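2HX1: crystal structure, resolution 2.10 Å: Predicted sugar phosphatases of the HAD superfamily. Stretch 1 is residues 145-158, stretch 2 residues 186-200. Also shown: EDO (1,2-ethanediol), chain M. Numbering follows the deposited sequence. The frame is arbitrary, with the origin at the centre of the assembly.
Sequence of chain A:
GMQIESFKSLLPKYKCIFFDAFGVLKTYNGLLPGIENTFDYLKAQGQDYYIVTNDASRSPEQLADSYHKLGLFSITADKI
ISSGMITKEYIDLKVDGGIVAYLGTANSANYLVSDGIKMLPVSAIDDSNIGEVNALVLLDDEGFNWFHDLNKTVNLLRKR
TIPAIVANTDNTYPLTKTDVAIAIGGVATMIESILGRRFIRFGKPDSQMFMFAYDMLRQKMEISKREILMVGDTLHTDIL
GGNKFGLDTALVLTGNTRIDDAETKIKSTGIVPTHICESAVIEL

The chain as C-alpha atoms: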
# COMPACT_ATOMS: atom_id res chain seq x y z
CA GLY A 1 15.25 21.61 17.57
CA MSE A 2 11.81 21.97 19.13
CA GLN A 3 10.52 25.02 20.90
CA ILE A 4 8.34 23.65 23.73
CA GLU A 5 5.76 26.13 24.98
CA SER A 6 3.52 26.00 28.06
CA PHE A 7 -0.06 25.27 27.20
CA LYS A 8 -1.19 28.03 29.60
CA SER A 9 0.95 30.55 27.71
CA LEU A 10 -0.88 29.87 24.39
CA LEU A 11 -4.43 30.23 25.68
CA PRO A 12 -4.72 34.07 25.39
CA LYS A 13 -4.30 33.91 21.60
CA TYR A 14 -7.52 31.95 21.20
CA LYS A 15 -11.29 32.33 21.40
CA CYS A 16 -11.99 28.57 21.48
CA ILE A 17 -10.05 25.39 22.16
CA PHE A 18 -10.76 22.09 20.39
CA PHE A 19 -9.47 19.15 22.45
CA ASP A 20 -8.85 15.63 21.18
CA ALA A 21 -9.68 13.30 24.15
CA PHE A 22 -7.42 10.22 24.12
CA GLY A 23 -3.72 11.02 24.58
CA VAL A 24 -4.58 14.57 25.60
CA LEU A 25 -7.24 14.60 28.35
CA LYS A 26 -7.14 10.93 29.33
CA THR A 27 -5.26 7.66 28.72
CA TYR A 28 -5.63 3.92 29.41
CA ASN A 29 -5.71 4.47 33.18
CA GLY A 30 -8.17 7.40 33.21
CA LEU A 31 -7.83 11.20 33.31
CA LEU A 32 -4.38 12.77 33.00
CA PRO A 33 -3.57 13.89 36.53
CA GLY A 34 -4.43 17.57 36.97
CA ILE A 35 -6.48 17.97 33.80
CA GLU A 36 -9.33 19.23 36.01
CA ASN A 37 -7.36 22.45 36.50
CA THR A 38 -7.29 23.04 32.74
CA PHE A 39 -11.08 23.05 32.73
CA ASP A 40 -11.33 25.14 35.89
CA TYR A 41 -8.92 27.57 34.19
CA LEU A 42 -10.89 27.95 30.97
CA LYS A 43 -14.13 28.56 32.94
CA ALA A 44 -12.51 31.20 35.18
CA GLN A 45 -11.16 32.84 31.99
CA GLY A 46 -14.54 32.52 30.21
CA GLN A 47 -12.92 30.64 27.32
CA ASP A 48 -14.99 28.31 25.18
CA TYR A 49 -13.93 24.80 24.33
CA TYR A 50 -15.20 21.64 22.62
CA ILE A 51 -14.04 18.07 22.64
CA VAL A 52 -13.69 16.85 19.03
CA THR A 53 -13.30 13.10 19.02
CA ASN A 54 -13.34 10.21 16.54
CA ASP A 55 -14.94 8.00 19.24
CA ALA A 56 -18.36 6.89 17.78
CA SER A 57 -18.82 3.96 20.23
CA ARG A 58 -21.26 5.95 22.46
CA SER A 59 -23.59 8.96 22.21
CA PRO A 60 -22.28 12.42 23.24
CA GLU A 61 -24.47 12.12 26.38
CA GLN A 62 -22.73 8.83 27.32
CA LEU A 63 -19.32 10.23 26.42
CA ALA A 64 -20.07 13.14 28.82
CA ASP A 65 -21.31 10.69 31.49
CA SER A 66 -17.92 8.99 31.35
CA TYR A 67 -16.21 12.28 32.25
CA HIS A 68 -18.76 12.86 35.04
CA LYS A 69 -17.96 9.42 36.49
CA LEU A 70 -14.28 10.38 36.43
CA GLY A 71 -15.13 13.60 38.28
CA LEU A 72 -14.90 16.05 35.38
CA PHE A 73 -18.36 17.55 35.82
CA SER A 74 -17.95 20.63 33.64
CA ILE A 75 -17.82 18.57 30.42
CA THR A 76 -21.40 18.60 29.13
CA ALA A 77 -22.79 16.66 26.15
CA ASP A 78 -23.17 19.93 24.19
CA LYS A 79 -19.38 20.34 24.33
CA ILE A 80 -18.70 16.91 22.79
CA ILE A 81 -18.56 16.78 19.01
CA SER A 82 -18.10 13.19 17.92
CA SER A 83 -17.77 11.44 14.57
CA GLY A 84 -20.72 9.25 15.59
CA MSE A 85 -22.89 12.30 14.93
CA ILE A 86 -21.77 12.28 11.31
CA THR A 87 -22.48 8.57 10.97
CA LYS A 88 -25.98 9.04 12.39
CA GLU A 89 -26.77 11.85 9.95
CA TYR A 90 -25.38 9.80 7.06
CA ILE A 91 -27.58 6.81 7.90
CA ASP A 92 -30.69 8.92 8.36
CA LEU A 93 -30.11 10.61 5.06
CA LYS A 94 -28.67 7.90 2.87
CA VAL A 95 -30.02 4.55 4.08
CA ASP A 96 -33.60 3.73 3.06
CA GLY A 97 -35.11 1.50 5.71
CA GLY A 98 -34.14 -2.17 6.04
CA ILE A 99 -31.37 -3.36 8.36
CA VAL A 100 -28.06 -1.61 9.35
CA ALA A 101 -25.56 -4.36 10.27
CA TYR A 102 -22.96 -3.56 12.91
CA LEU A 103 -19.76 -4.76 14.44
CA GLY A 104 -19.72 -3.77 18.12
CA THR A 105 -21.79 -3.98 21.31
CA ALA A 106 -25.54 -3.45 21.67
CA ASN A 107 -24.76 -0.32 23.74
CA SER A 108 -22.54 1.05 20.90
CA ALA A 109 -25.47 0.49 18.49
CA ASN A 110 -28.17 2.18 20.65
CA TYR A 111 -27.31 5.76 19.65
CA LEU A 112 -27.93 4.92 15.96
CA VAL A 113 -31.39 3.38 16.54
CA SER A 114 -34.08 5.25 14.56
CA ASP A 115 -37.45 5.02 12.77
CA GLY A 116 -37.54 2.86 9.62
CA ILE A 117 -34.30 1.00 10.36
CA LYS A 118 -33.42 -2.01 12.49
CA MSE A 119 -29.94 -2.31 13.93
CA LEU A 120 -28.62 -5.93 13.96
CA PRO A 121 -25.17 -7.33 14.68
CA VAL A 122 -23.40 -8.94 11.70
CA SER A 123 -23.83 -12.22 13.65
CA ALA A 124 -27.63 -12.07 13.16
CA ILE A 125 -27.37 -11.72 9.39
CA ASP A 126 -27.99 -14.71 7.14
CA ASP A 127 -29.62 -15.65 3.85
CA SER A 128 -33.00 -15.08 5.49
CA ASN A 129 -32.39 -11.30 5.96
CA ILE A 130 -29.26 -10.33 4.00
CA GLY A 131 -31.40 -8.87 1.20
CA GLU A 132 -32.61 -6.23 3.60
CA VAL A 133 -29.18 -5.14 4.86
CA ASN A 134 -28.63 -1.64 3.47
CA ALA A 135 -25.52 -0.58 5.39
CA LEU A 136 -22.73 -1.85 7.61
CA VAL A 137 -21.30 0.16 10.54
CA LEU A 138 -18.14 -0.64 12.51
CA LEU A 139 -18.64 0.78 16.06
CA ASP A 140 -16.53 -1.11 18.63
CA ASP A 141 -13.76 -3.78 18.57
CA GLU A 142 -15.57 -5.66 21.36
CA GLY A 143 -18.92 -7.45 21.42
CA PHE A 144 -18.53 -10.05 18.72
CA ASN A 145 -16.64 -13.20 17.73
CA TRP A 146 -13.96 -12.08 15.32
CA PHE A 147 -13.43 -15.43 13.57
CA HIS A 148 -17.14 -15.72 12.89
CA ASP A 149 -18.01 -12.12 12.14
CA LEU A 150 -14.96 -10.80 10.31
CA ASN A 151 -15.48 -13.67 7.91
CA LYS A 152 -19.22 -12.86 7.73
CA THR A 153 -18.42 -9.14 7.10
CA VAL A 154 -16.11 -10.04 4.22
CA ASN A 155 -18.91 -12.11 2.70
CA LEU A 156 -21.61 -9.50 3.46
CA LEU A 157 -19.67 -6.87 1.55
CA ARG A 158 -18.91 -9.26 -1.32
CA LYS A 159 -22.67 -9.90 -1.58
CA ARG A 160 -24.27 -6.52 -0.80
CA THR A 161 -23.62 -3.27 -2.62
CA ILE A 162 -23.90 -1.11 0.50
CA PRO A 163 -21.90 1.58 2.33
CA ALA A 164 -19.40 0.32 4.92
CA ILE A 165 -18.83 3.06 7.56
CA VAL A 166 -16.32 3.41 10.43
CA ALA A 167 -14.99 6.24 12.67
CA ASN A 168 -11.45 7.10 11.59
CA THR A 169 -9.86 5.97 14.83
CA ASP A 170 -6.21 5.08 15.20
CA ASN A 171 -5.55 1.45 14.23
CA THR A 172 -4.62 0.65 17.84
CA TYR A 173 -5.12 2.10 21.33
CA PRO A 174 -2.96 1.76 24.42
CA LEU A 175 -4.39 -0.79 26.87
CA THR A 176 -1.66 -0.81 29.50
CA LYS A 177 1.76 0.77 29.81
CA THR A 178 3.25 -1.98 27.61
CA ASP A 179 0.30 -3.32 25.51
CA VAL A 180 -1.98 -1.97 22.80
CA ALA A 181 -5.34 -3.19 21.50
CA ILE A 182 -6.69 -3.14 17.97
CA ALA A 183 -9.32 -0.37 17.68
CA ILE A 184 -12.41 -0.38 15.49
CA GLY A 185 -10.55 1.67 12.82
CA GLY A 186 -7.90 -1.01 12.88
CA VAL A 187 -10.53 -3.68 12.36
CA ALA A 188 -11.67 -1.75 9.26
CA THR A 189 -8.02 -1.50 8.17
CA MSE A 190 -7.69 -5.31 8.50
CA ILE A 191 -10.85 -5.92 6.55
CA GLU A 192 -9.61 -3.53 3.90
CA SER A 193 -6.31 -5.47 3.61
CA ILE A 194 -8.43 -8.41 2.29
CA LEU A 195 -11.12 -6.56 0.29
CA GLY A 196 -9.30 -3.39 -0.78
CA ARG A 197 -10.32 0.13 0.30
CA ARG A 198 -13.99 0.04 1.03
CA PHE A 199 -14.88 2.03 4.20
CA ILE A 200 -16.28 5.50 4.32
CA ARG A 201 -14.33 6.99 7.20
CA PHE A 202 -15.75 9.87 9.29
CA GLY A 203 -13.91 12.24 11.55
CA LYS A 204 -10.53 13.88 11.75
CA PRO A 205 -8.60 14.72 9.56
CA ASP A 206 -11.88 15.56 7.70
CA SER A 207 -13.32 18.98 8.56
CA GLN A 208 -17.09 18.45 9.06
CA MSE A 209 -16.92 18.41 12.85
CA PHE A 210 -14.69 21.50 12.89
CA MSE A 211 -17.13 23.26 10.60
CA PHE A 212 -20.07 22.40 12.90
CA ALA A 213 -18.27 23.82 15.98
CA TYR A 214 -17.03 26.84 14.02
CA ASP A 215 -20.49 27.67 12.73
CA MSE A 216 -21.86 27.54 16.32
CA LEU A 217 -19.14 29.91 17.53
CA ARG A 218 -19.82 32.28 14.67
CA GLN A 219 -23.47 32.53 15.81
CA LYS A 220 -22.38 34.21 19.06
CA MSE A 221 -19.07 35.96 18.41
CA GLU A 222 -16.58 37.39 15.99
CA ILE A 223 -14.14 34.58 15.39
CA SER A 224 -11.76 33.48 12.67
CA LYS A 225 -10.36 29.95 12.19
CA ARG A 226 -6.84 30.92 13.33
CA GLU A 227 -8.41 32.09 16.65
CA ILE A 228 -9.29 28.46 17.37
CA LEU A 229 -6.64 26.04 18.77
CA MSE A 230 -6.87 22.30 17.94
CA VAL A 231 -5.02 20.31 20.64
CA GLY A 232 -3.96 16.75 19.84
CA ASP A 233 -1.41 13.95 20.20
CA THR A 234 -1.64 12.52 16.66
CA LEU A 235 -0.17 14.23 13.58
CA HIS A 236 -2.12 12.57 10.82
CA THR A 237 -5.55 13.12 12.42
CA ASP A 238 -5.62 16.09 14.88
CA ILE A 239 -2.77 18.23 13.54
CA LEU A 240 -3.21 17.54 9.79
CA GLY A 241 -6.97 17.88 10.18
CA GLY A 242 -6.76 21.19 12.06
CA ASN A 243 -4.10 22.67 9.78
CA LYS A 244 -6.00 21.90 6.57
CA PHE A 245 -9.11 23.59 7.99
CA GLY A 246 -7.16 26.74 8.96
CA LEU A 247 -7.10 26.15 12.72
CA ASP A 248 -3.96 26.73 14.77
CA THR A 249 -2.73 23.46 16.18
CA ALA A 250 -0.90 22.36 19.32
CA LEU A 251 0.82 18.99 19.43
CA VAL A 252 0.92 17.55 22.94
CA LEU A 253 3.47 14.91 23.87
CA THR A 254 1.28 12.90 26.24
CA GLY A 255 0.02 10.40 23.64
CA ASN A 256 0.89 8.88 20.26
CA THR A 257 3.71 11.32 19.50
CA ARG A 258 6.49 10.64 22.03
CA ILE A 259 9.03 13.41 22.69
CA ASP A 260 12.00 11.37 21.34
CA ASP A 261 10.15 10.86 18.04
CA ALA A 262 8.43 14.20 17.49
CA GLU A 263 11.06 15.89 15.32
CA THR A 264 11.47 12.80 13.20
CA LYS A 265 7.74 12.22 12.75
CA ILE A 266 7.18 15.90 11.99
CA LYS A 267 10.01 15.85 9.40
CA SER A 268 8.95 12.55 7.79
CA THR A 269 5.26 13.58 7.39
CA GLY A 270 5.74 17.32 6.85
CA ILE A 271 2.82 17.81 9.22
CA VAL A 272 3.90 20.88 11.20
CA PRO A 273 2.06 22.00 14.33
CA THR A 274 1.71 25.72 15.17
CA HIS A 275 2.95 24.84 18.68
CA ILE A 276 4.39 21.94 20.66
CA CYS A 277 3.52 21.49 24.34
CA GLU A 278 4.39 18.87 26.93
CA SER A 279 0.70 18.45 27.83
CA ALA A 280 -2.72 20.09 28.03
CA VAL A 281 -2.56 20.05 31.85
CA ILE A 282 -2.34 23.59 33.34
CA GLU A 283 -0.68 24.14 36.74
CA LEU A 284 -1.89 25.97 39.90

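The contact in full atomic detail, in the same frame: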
# COMPACT_ATOMS: atom_id res chain seq x y z
N ASN A 145 -17.65 -12.18 18.00
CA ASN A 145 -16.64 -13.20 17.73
C ASN A 145 -15.99 -12.87 16.43
O ASN A 145 -16.63 -12.89 15.38
CB ASN A 145 -17.22 -14.63 17.66
CG ASN A 145 -16.14 -15.70 17.39
OD1 ASN A 145 -15.39 -15.63 16.40
ND2 ASN A 145 -16.08 -16.72 18.26
N TRP A 146 -14.69 -12.57 16.48
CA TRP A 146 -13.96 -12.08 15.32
C TRP A 146 -13.83 -13.12 14.21
O TRP A 146 -13.90 -12.79 13.05
CB TRP A 146 -12.55 -11.61 15.70
CG TRP A 146 -12.45 -10.20 16.27
CD1 TRP A 146 -13.44 -9.47 16.87
CD2 TRP A 146 -11.27 -9.40 16.35
NE1 TRP A 146 -12.95 -8.26 17.30
CE2 TRP A 146 -11.62 -8.19 16.99
CE3 TRP A 146 -9.96 -9.59 15.94
CZ2 TRP A 146 -10.70 -7.17 17.22
CZ3 TRP A 146 -9.04 -8.57 16.17
CH2 TRP A 146 -9.42 -7.37 16.79
N PHE A 147 -13.58 -14.37 14.57
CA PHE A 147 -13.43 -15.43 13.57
C PHE A 147 -14.71 -15.57 12.78
O PHE A 147 -14.68 -15.60 11.52
CB PHE A 147 -13.06 -16.75 14.23
CG PHE A 147 -13.12 -17.94 13.31
CD1 PHE A 147 -12.14 -18.17 12.36
CD2 PHE A 147 -14.14 -18.91 13.45
CE1 PHE A 147 -12.18 -19.31 11.54
CE2 PHE A 147 -14.18 -20.05 12.64
CZ PHE A 147 -13.19 -20.26 11.70
N HIS A 148 -15.82 -15.63 13.50
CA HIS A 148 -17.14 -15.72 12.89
C HIS A 148 -17.52 -14.50 12.07
O HIS A 148 -17.86 -14.58 10.89
CB HIS A 148 -18.21 -15.99 13.95
CG HIS A 148 -18.12 -17.35 14.57
ND1 HIS A 148 -18.66 -17.64 15.80
CD2 HIS A 148 -17.53 -18.49 14.13
CE1 HIS A 148 -18.41 -18.91 16.10
NE2 HIS A 148 -17.71 -19.44 15.10
N ASP A 149 -17.39 -13.34 12.69
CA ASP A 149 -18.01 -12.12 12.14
C ASP A 149 -17.15 -11.27 11.25
O ASP A 149 -17.68 -10.51 10.44
CB ASP A 149 -18.62 -11.33 13.28
CG ASP A 149 -19.75 -12.10 13.96
OD1 ASP A 149 -20.18 -13.12 13.36
OD2 ASP A 149 -20.21 -11.69 15.05
N LEU A 150 -15.82 -11.39 11.34
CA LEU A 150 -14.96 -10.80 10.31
C LEU A 150 -15.11 -11.53 8.98
O LEU A 150 -15.18 -10.90 7.91
CB LEU A 150 -13.49 -10.81 10.72
CG LEU A 150 -13.27 -9.91 11.94
CD1 LEU A 150 -11.83 -9.85 12.30
CD2 LEU A 150 -13.86 -8.49 11.73
N ASN A 151 -15.11 -12.85 9.05
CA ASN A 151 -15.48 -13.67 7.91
C ASN A 151 -16.85 -13.32 7.37
O ASN A 151 -16.99 -13.10 6.15
CB ASN A 151 -15.38 -15.15 8.22
CG ASN A 151 -13.97 -15.68 8.04
OD1 ASN A 151 -13.45 -15.68 6.92
ND2 ASN A 151 -13.36 -16.17 9.12
N LYS A 152 -17.87 -13.22 8.23
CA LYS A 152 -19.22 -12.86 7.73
C LYS A 152 -19.23 -11.46 7.10
O LYS A 152 -19.93 -11.23 6.15
CB LYS A 152 -20.29 -12.90 8.84
CG LYS A 152 -20.87 -14.27 9.16
CD LYS A 152 -22.07 -14.18 10.16
CE LYS A 152 -23.24 -15.11 9.73
NZ LYS A 152 -24.24 -15.45 10.81
N THR A 153 -18.46 -10.51 7.65
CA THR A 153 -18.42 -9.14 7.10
C THR A 153 -17.76 -9.12 5.72
O THR A 153 -18.25 -8.46 4.78
CB THR A 153 -17.66 -8.20 8.03
OG1 THR A 153 -18.34 -8.16 9.28
CG2 THR A 153 -17.57 -6.77 7.47
N VAL A 154 -16.70 -9.89 5.55
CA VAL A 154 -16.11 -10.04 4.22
C VAL A 154 -17.18 -10.52 3.24
O VAL A 154 -17.37 -9.92 2.18
CB VAL A 154 -14.84 -10.95 4.23
CG1 VAL A 154 -14.44 -11.45 2.81
CG2 VAL A 154 -13.68 -10.22 4.85
N ASN A 155 -17.91 -11.58 3.60
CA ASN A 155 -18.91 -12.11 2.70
C ASN A 155 -20.13 -11.18 2.50
O ASN A 155 -20.67 -11.11 1.39
CB ASN A 155 -19.35 -13.47 3.18
CG ASN A 155 -18.29 -14.52 2.96
OD1 ASN A 155 -17.85 -14.73 1.82
ND2 ASN A 155 -17.83 -15.15 4.05
N LEU A 156 -20.52 -10.46 3.55
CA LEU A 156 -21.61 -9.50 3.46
C LEU A 156 -21.32 -8.44 2.42
O LEU A 156 -22.19 -8.08 1.62
CB LEU A 156 -21.82 -8.82 4.81
CG LEU A 156 -22.87 -7.71 4.85
CD1 LEU A 156 -24.26 -8.23 4.42
CD2 LEU A 156 -22.88 -7.15 6.26
N LEU A 157 -20.09 -7.94 2.45
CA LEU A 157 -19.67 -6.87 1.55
C LEU A 157 -19.39 -7.35 0.12
O LEU A 157 -19.43 -6.57 -0.82
CB LEU A 157 -18.43 -6.18 2.14
CG LEU A 157 -18.68 -5.38 3.42
CD1 LEU A 157 -17.36 -4.79 3.92
CD2 LEU A 157 -19.78 -4.31 3.21
N ARG A 158 -19.01 -8.62 -0.01
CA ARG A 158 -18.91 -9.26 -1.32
C ARG A 158 -20.30 -9.44 -1.94
O ARG A 158 -20.42 -9.43 -3.15
CB ARG A 158 -18.25 -10.63 -1.21
CG ARG A 158 -16.71 -10.56 -0.97
CD ARG A 158 -16.05 -11.93 -0.70
NE ARG A 158 -16.16 -12.81 -1.88
CZ ARG A 158 -17.10 -13.75 -2.04
NH1 ARG A 158 -18.02 -13.99 -1.09
NH2 ARG A 158 -17.12 -14.46 -3.17
N GLY A 186 -8.88 0.01 13.22
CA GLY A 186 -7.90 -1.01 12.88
C GLY A 186 -8.59 -2.25 12.34
O GLY A 186 -8.10 -2.86 11.41
N VAL A 187 -9.73 -2.60 12.91
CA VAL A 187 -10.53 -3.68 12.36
C VAL A 187 -10.94 -3.39 10.91
O VAL A 187 -10.89 -4.27 10.06
CB VAL A 187 -11.77 -3.96 13.24
CG1 VAL A 187 -12.74 -4.99 12.58
CG2 VAL A 187 -11.33 -4.46 14.58
N ALA A 188 -11.36 -2.15 10.63
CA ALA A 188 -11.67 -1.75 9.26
C ALA A 188 -10.42 -1.90 8.40
O ALA A 188 -10.50 -2.43 7.31
CB ALA A 188 -12.20 -0.29 9.22
N THR A 189 -9.28 -1.41 8.90
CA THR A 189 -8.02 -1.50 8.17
C THR A 189 -7.70 -2.96 7.78
O THR A 189 -7.25 -3.23 6.66
CB THR A 189 -6.86 -0.89 9.00
OG1 THR A 189 -7.07 0.52 9.16
CG2 THR A 189 -5.52 -1.13 8.33
N MSE A 190 -7.94 -3.88 8.72
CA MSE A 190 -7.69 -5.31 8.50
C MSE A 190 -8.61 -5.86 7.46
O MSE A 190 -8.19 -6.64 6.62
CB MSE A 190 -7.92 -6.07 9.79
CG MSE A 190 -6.83 -5.83 10.80
SE MSE A 190 -7.14 -6.75 12.50
CE MSE A 190 -8.93 -7.17 12.52
N ILE A 191 -9.88 -5.51 7.55
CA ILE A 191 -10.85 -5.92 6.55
C ILE A 191 -10.42 -5.41 5.17
O ILE A 191 -10.42 -6.14 4.16
CB ILE A 191 -12.24 -5.41 6.88
CG1 ILE A 191 -12.79 -6.11 8.15
CG2 ILE A 191 -13.19 -5.67 5.70
CD1 ILE A 191 -14.04 -5.38 8.79
N GLU A 192 -10.04 -4.14 5.13
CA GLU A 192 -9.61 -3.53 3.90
C GLU A 192 -8.32 -4.13 3.30
O GLU A 192 -8.09 -4.05 2.09
CB GLU A 192 -9.47 -2.02 4.11
CG GLU A 192 -10.82 -1.34 4.31
CD GLU A 192 -10.69 0.19 4.44
OE1 GLU A 192 -9.82 0.66 5.21
OE2 GLU A 192 -11.45 0.90 3.76
N SER A 193 -7.50 -4.76 4.12
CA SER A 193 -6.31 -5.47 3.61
C SER A 193 -6.68 -6.71 2.79
O SER A 193 -5.91 -7.13 1.95
CB SER A 193 -5.34 -5.83 4.75
OG SER A 193 -5.83 -6.92 5.53
N ILE A 194 -7.87 -7.25 3.02
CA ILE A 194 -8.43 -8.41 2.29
C ILE A 194 -9.25 -7.93 1.08
O ILE A 194 -9.08 -8.40 -0.02
CB ILE A 194 -9.38 -9.25 3.24
CG1 ILE A 194 -8.64 -9.77 4.49
CG2 ILE A 194 -10.01 -10.45 2.54
CD1 ILE A 194 -7.30 -10.42 4.22
N LEU A 195 -10.15 -6.98 1.30
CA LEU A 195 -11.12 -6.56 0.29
C LEU A 195 -10.65 -5.44 -0.60
O LEU A 195 -11.27 -5.19 -1.64
CB LEU A 195 -12.43 -6.07 0.98
CG LEU A 195 -13.38 -7.13 1.54
CD1 LEU A 195 -14.63 -6.47 2.18
CD2 LEU A 195 -13.79 -8.08 0.45
N GLY A 196 -9.60 -4.72 -0.21
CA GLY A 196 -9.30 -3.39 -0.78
C GLY A 196 -9.96 -2.27 0.02
O GLY A 196 -10.70 -2.50 0.97
N ARG A 197 -9.67 -1.03 -0.34
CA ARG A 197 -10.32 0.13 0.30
C ARG A 197 -11.81 0.08 0.04
O ARG A 197 -12.26 -0.21 -1.06
CB ARG A 197 -9.75 1.43 -0.26
CG ARG A 197 -10.43 2.70 0.27
CD ARG A 197 -9.51 3.91 0.18
NE ARG A 197 -9.17 4.24 -1.21
CZ ARG A 197 -9.77 5.17 -1.95
NH1 ARG A 197 -10.76 5.90 -1.45
NH2 ARG A 197 -9.36 5.37 -3.21
N ARG A 198 -12.58 0.40 1.06
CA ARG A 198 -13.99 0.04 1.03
C ARG A 198 -14.83 0.75 2.10
O ARG A 198 -16.06 0.78 1.97
CB ARG A 198 -14.12 -1.50 1.16
CG ARG A 198 -15.57 -2.07 1.18
CD ARG A 198 -16.19 -2.06 -0.19
NE ARG A 198 -17.47 -2.78 -0.26
CZ ARG A 198 -18.63 -2.27 0.12
NH1 ARG A 198 -18.69 -1.07 0.64
NH2 ARG A 198 -19.74 -2.99 -0.01
N PHE A 199 -14.18 1.31 3.14
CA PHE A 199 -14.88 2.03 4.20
C PHE A 199 -14.90 3.52 3.95
O PHE A 199 -13.91 4.12 3.54
CB PHE A 199 -14.30 1.73 5.58
CG PHE A 199 -14.69 0.39 6.09
CD1 PHE A 199 -14.07 -0.76 5.60
CD2 PHE A 199 -15.70 0.25 7.00
CE1 PHE A 199 -14.45 -2.02 6.04
CE2 PHE A 199 -16.12 -1.02 7.44
CZ PHE A 199 -15.49 -2.14 6.97
N ILE A 200 -16.10 4.07 4.12
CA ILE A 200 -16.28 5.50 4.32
C ILE A 200 -15.85 5.77 5.75
O ILE A 200 -16.39 5.19 6.70
CB ILE A 200 -17.76 5.94 4.19
CG1 ILE A 200 -18.32 5.63 2.79
CG2 ILE A 200 -17.86 7.46 4.46
CD1 ILE A 200 -19.79 5.19 2.76
C1 EDO M . -14.02 4.82 -0.09
O1 EDO M . -13.39 5.20 1.14
C2 EDO M . -15.22 3.92 0.19
O2 EDO M . -15.18 2.79 -0.69
O HOH W 1 -16.42 -5.11 -1.76

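What holds the two helices together? Helix 146-158 and helix 186-195 cross at 54°, their axes 10.8 Å apart at closest approach, and no hydrogen bond passes between the two stretches. The contact is packing of apolar side chains, burying 561 Å² in all. W146, L150, T153 and L157 send their CA-to-CB bonds toward the other stretch, while V154 lies sideways to it. The spacing of three and four residues sets these side chains along one flank of the helix. The backbones come nearest at V154 and I191, whose CA atoms are 7.1 Å apart.

How do the first turns fit? V187 and M190, a selenomethionine, stand one turn apart and both meet W146 and L150. The indole reaches V187 with CZ2, 3.8 Å from V187 CG2, and M190 with CZ3, 3.9 Å from M190 CE; both methyls approach the ring obliquely. L150 fits in beside it: L150 CD2 lies 3.8 Å from V187 CG1, and L150 CD1 lies 4.0 Å from M190 CE. The methyl of M190 thus sits in a notch bordered by the indole and the leucine. Its chi3 of -19°, between the usual wells, places that methyl there.

What fills the middle of the crossing? I191 extends its CD1 into the gap between L150 and T153, 4.3 Å from L150 CD2 and 4.0 Å from T153 CG2. The T153 hydroxyl is occupied within its own helix, with OG1 donating to D149 O at 2.7 Å, and its methyl meets the isoleucine. V154 packs against both I194 and L195: V154 CG2 is 4.3 Å from I194 CG2, and V154 CG1 is 4.2 Å from L195 CD2. I194 starts toward the other stretch, but the end of its side chain leads away.

Where does the packing end? L195 is the bump at the end of its helix, bordered by V154, L157 and R158. L195 CD1 is 3.6 Å from L157 CD1, and L195 CD2 is 4.1 Å from R158 CG. L157 has the largest area covered by the opposing stretch, because it also meets the segment beyond the helix. There L157 CD2 lies over one face of the R198 guanidinium, 3.5 Å from R198 NH2, and L157 CD1 approaches the F199 ring obliquely, 4.5 Å from F199 CZ. E192 steadies that segment: its OE2 accepts from R198 N at 3.0 Å and from F199 N at 2.8 Å.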